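Long-range contacts in carboxypeptidase A (Helicoverpa armigera, PDB 1JQG), which probably acts as a zinc-dependent metallocarboxypeptidase of the M14 family, made as a proenzyme and removing C-terminal residues from peptides: residues Asn237-Tyr242 / Gly276-Glu282; Asn254-Asn260 / Ser363-Tyr369. All blocks are in the same frame, centred on the assembly; numbering follows the deposited sequence.

Contact 1 (Asn237-Tyr242 / Gly276-Glu282); sequences NRATGY and GRSAFSE
Tyr242 and Glu282 join two parts of one long loop, Asn237-Tyr242 and Gly276-Glu282, through a partly buried polar and cation-pi contact. The loop runs from helix 221-228 to helix 283-294, and the 33 residues between the two segments hold neither helix nor strand. Tyr242 OH donates to Glu282 OE2 at 2.6 Å, nearly in line with the C-O bond. Ser281 OG gives the same oxygen a second hydrogen bond, out of the carboxylate plane. The other oxygen, Glu282 OE1, takes one from Asn237 ND2 at 3.0 Å; the donor lies 34° out of the carboxylate plane, and amide and carboxylate stand almost perpendicular. Asn237 is held from outside as well, OD1 by Val251 N and ND2 by Glu284. Glu282 is the N-cap residue of helix 283-294 in the zinc carboxypeptidase domain; three donors grip its carboxylate. Its chain bends at CB-CG (chi2 -44°), bringing Glu282 OE1 to 3.2 Å from Ala239 CB. Over one face of the Tyr242 ring lies the Arg277 guanidinium, a cation-pi stack with CZ 4.2 Å from the ring centroid and planes 28° apart. Water 1 accepts from Arg277 NH2 at 2.7 Å and donates to Thr240 O. Arg277 N adds a weak bond to Tyr242 OH, and Phe274 meets the tyrosine ring edge-to-face.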
loop_
_atom_site.group_PDB
_atom_site.type_symbol
_atom_site.label_atom_id
_atom_site.label_comp_id
_atom_site.label_asym_id
_atom_site.label_seq_id
_atom_site.Cartn_x
_atom_site.Cartn_y
_atom_site.Cartn_z
ATOM N N ASN A 237 -12.591 1.025 0.127
ATOM C CA ASN A 237 -13.356 -0.162 -0.284
ATOM C C ASN A 237 -14.683 0.295 -0.918
ATOM O O ASN A 237 -14.784 1.458 -1.358
ATOM C CB ASN A 237 -13.592 -1.051 0.904
ATOM C CG ASN A 237 -14.542 -0.512 1.972
ATOM O OD1 ASN A 237 -14.802 0.709 2.028
ATOM N ND2 ASN A 237 -15.103 -1.323 2.867
ATOM N N ARG A 238 -15.629 -0.636 -1.086
ATOM C CA ARG A 238 -16.883 -0.263 -1.754
ATOM C C ARG A 238 -18.112 -0.390 -0.857
ATOM O O ARG A 238 -19.153 -0.936 -1.250
ATOM C CB ARG A 238 -17.010 -1.117 -3.026
ATOM C CG ARG A 238 -15.945 -0.872 -4.065
ATOM C CD ARG A 238 -15.964 0.540 -4.652
ATOM N NE ARG A 238 -17.119 0.723 -5.532
ATOM C CZ ARG A 238 -17.545 1.906 -5.963
ATOM N NH1 ARG A 238 -16.928 3.036 -5.612
ATOM N NH2 ARG A 238 -18.619 1.871 -6.744
ATOM N N ALA A 239 -17.985 0.028 0.391
ATOM C CA ALA A 239 -19.066 -0.146 1.372
ATOM C C ALA A 239 -20.168 0.891 1.212
ATOM O O ALA A 239 -19.899 2.100 1.114
ATOM C CB ALA A 239 -18.539 -0.108 2.806
ATOM N N THR A 240 -21.402 0.381 1.213
ATOM C CA THR A 240 -22.584 1.269 1.069
ATOM C C THR A 240 -23.269 1.404 2.416
ATOM O O THR A 240 -22.770 0.953 3.454
ATOM C CB THR A 240 -23.569 0.726 0.045
ATOM O OG1 THR A 240 -23.862 -0.645 0.323
ATOM C CG2 THR A 240 -23.022 0.742 -1.371
ATOM N N GLY A 241 -24.436 2.074 2.447
ATOM C CA GLY A 241 -25.191 2.213 3.690
ATOM C C GLY A 241 -24.596 3.256 4.603
ATOM O O GLY A 241 -24.879 3.264 5.808
ATOM N N TYR A 242 -23.768 4.168 4.088
ATOM C CA TYR A 242 -23.157 5.206 4.902
ATOM C C TYR A 242 -23.690 6.596 4.545
ATOM O O TYR A 242 -23.463 7.487 5.349
ATOM C CB TYR A 242 -21.650 5.288 4.703
ATOM C CG TYR A 242 -20.844 4.308 5.508
ATOM C CD1 TYR A 242 -20.313 3.138 4.983
ATOM C CD2 TYR A 242 -20.629 4.592 6.860
ATOM C CE1 TYR A 242 -19.582 2.292 5.811
ATOM C CE2 TYR A 242 -19.884 3.759 7.667
ATOM C CZ TYR A 242 -19.362 2.595 7.140
ATOM O OH TYR A 242 -18.625 1.701 7.912
ATOM N N GLY A 276 -14.891 5.009 8.875
ATOM C CA GLY A 276 -15.995 4.076 9.154
ATOM C C GLY A 276 -16.796 4.267 10.445
ATOM O O GLY A 276 -16.577 5.231 11.167
ATOM N N ARG A 277 -17.746 3.367 10.676
ATOM C CA ARG A 277 -18.613 3.358 11.835
ATOM C C ARG A 277 -17.798 3.177 13.121
ATOM O O ARG A 277 -18.081 3.862 14.108
ATOM C CB ARG A 277 -19.638 2.211 11.761
ATOM C CG ARG A 277 -20.725 2.394 10.731
ATOM C CD ARG A 277 -21.547 1.118 10.610
ATOM N NE ARG A 277 -22.562 1.238 9.559
ATOM C CZ ARG A 277 -22.471 0.615 8.389
ATOM N NH1 ARG A 277 -21.401 -0.150 8.218
ATOM N NH2 ARG A 277 -23.405 0.718 7.457
ATOM N N SER A 278 -16.891 2.227 13.109
ATOM C CA SER A 278 -16.062 1.862 14.227
ATOM C C SER A 278 -14.824 1.093 13.728
ATOM O O SER A 278 -14.598 0.968 12.529
ATOM C CB SER A 278 -16.782 0.940 15.227
ATOM O OG SER A 278 -17.038 -0.271 14.517
ATOM N N ALA A 279 -13.962 0.705 14.672
ATOM C CA ALA A 279 -12.764 -0.053 14.344
ATOM C C ALA A 279 -13.161 -1.436 13.823
ATOM O O ALA A 279 -13.994 -2.090 14.443
ATOM C CB ALA A 279 -11.904 -0.156 15.600
ATOM N N PHE A 280 -12.595 -1.842 12.708
ATOM C CA PHE A 280 -12.902 -3.106 12.077
ATOM C C PHE A 280 -14.383 -3.243 11.731
ATOM O O PHE A 280 -14.998 -4.317 11.742
ATOM C CB PHE A 280 -12.454 -4.265 12.952
ATOM C CG PHE A 280 -10.977 -4.275 13.243
ATOM C CD1 PHE A 280 -10.517 -3.950 14.508
ATOM C CD2 PHE A 280 -10.057 -4.576 12.269
ATOM C CE1 PHE A 280 -9.168 -3.946 14.788
ATOM C CE2 PHE A 280 -8.708 -4.576 12.553
ATOM C CZ PHE A 280 -8.244 -4.255 13.811
ATOM N N SER A 281 -14.999 -2.164 11.248
ATOM C CA SER A 281 -16.355 -2.185 10.745
ATOM C C SER A 281 -16.467 -2.797 9.356
ATOM O O SER A 281 -17.487 -3.314 8.933
ATOM C CB SER A 281 -16.906 -0.760 10.746
ATOM O OG SER A 281 -16.237 0.049 9.818
ATOM N N GLU A 282 -15.354 -2.761 8.610
ATOM C CA GLU A 282 -15.322 -3.340 7.269
ATOM C C GLU A 282 -14.823 -4.771 7.321
ATOM O O GLU A 282 -13.978 -5.076 8.173
ATOM C CB GLU A 282 -14.443 -2.466 6.363
ATOM C CG GLU A 282 -14.833 -1.020 6.333
ATOM C CD GLU A 282 -16.336 -0.798 6.208
ATOM O OE1 GLU A 282 -16.890 -1.352 5.243
ATOM O OE2 GLU A 282 -16.833 -0.065 7.120
HETATM O O HOH W 1 -22.551 -1.213 5.750
#

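Contact 2 (Asn254-Asn260 / Ser363-Tyr369); sequences NRNFGMN and SGGASDY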
loop_
_atom_site.group_PDB
_atom_site.type_symbol
_atom_site.label_atom_id
_atom_site.label_comp_id
_atom_site.label_asym_id
_atom_site.label_seq_id
_atom_site.Cartn_x
_atom_site.Cartn_y
_atom_site.Cartn_z
ATOM N N ASN A 254 -7.125 1.795 5.751
ATOM C CA ASN A 254 -5.919 2.082 6.522
ATOM C C ASN A 254 -6.223 3.053 7.639
ATOM O O ASN A 254 -5.335 3.660 8.245
ATOM C CB ASN A 254 -4.788 2.570 5.619
ATOM C CG ASN A 254 -3.416 2.139 6.166
ATOM O OD1 ASN A 254 -3.341 1.212 6.983
ATOM N ND2 ASN A 254 -2.329 2.777 5.759
ATOM N N ARG A 255 -7.501 3.253 7.940
ATOM C CA ARG A 255 -7.950 4.119 9.016
ATOM C C ARG A 255 -9.022 3.359 9.826
ATOM O O ARG A 255 -9.622 3.857 10.757
ATOM C CB ARG A 255 -8.512 5.431 8.530
ATOM C CG ARG A 255 -7.711 6.217 7.510
ATOM C CD ARG A 255 -6.636 7.029 8.217
ATOM N NE ARG A 255 -5.771 7.648 7.228
ATOM C CZ ARG A 255 -5.348 8.898 7.286
ATOM N NH1 ARG A 255 -5.713 9.676 8.304
ATOM N NH2 ARG A 255 -4.566 9.340 6.301
ATOM N N ASN A 256 -9.267 2.109 9.457
ATOM C CA ASN A 256 -10.257 1.258 10.083
ATOM C C ASN A 256 -9.691 0.238 11.076
ATOM O O ASN A 256 -10.400 -0.654 11.569
ATOM C CB ASN A 256 -10.998 0.527 8.962
ATOM C CG ASN A 256 -12.373 0.044 9.412
ATOM O OD1 ASN A 256 -13.172 0.848 9.855
ATOM N ND2 ASN A 256 -12.564 -1.265 9.240
ATOM N N PHE A 257 -8.413 0.376 11.454
ATOM C CA PHE A 257 -7.809 -0.557 12.431
ATOM C C PHE A 257 -7.864 -0.037 13.847
ATOM O O PHE A 257 -7.992 1.152 14.051
ATOM C CB PHE A 257 -6.367 -0.895 12.059
ATOM C CG PHE A 257 -6.247 -1.808 10.864
ATOM C CD1 PHE A 257 -6.413 -1.335 9.572
ATOM C CD2 PHE A 257 -6.007 -3.171 11.035
ATOM C CE1 PHE A 257 -6.336 -2.188 8.492
ATOM C CE2 PHE A 257 -5.914 -4.044 9.967
ATOM C CZ PHE A 257 -6.069 -3.542 8.673
ATOM N N GLY A 258 -7.820 -0.918 14.828
ATOM C CA GLY A 258 -8.062 -0.661 16.224
ATOM C C GLY A 258 -7.032 0.108 16.992
ATOM O O GLY A 258 -7.333 0.536 18.114
ATOM N N MET A 259 -5.866 0.389 16.438
ATOM C CA MET A 259 -4.846 1.182 17.132
ATOM C C MET A 259 -5.157 2.663 17.042
ATOM O O MET A 259 -4.946 3.337 16.033
ATOM C CB MET A 259 -3.489 0.865 16.515
ATOM C CG MET A 259 -2.360 0.836 17.502
ATOM S SD MET A 259 -1.768 2.422 18.073
ATOM C CE MET A 259 -1.436 2.057 19.791
ATOM N N ASN A 260 -5.758 3.198 18.089
ATOM C CA ASN A 260 -6.124 4.612 18.203
ATOM C C ASN A 260 -7.117 5.077 17.137
ATOM O O ASN A 260 -7.075 6.177 16.553
ATOM C CB ASN A 260 -4.898 5.518 18.215
ATOM C CG ASN A 260 -4.037 5.321 19.452
ATOM O OD1 ASN A 260 -2.847 4.992 19.374
ATOM N ND2 ASN A 260 -4.620 5.507 20.640
ATOM N N SER A 363 -4.092 7.619 12.098
ATOM C CA SER A 363 -4.524 6.588 13.019
ATOM C C SER A 363 -5.307 5.494 12.308
ATOM O O SER A 363 -5.700 5.689 11.159
ATOM C CB SER A 363 -5.407 7.173 14.132
ATOM O OG SER A 363 -6.510 7.835 13.504
ATOM N N GLY A 364 -5.464 4.356 13.011
ATOM C CA GLY A 364 -6.212 3.258 12.379
ATOM C C GLY A 364 -5.394 2.510 11.336
ATOM O O GLY A 364 -6.005 1.791 10.546
ATOM N N GLY A 365 -4.083 2.655 11.315
ATOM C CA GLY A 365 -3.260 2.023 10.316
ATOM C C GLY A 365 -3.019 0.562 10.646
ATOM O O GLY A 365 -2.997 0.107 11.786
ATOM N N ALA A 366 -2.841 -0.231 9.604
ATOM C CA ALA A 366 -2.646 -1.674 9.712
ATOM C C ALA A 366 -1.354 -2.019 10.426
ATOM O O ALA A 366 -1.334 -2.790 11.385
ATOM C CB ALA A 366 -2.632 -2.253 8.303
ATOM N N SER A 367 -0.233 -1.433 10.030
ATOM C CA SER A 367 1.061 -1.703 10.656
ATOM C C SER A 367 1.097 -1.334 12.141
ATOM O O SER A 367 1.754 -2.028 12.918
ATOM C CB SER A 367 2.211 -1.057 9.895
ATOM O OG SER A 367 2.184 0.351 9.835
ATOM N N ASP A 368 0.395 -0.260 12.525
ATOM C CA ASP A 368 0.326 0.131 13.922
ATOM C C ASP A 368 -0.409 -0.893 14.795
ATOM O O ASP A 368 -0.003 -1.162 15.928
ATOM C CB ASP A 368 -0.346 1.505 14.071
ATOM C CG ASP A 368 0.594 2.644 13.777
ATOM O OD1 ASP A 368 0.164 3.811 13.731
ATOM O OD2 ASP A 368 1.797 2.466 13.535
ATOM N N TYR A 369 -1.501 -1.452 14.265
ATOM C CA TYR A 369 -2.295 -2.415 14.974
ATOM C C TYR A 369 -1.528 -3.737 15.154
ATOM O O TYR A 369 -1.506 -4.250 16.278
ATOM C CB TYR A 369 -3.659 -2.663 14.312
ATOM C CG TYR A 369 -4.442 -3.812 14.945
ATOM C CD1 TYR A 369 -5.255 -3.605 16.058
ATOM C CD2 TYR A 369 -4.384 -5.109 14.468
ATOM C CE1 TYR A 369 -5.974 -4.611 16.659
ATOM C CE2 TYR A 369 -5.075 -6.154 15.025
ATOM C CZ TYR A 369 -5.873 -5.889 16.131
ATOM O OH TYR A 369 -6.564 -6.929 16.688
HETATM O O HOH W 2 0.085 0.654 7.336
HETATM O O HOH W 3 -2.669 3.911 14.568
#
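Phe257 and Met259 both bond to the backbone of Gly364, tying the loop Asn254-Asn260 to the residues leading into helix 366-373. Phe257 N donates to Gly364 O at 2.9 Å, and Gly364 N to Met259 O at 3.2 Å. The backbones are very close here, CA of Arg255 lying 3.9 Å from CA of Gly364, whose positive phi (77°) suits glycine. A third hydrogen bond uses a side chain: Ala366 N, in the first turn of the helix, donates to Asn254 OD1 at 3.0 Å with an N-H...O angle of 164°. Water 3 bridges Met259 O and Asp368 OD1, which also accepts from Gly317 N.

CA-H...O contacts fill in between the backbones, among them Gly364 CA to Phe257 O at 3.2 Å. Apolar contact centres on Phe257. Ala366 CA sits 3.7 Å from the ring centroid and only 6° off its normal, a CH-pi contact with one face, while Phe257 CB packs on Tyr369 CB. The Tyr369 ring, CG anti to the backbone N, brings Tyr369 CD1 within 3.9 Å of Gly258 N and meets Phe280 edge-to-face. Met259 CB touches the backbone of Tyr369.

Asn254 also packs against His181 and His306, two of the zinc ligands, and its side chain is about 5 Å from the bound zinc ion. The contact thus joins the N-terminal end of a helix to a loop bordering the metal centre, in the mixed alpha/beta fold of M14 zinc carboxypeptidases.

Both contacts draw on the long loop between helices 221-228 and 283-294, and their segments alternate along the chain. Contact 1 stays within that loop, its centre about 19 Å from the chain centre, and includes exposed residues; contact 2 lies deeper, its centre at about 13 Å, and brings in helix 366-373 from much later in the sequence. Their chemistry follows: a shared carboxylate and a cation-pi stack in the first, backbone bonds and CH-pi packing beside the zinc site in the second, which buries about twice the area. They meet directly, Phe280 being linked to Asn256 through the backbone while its ring meets that of Phe257.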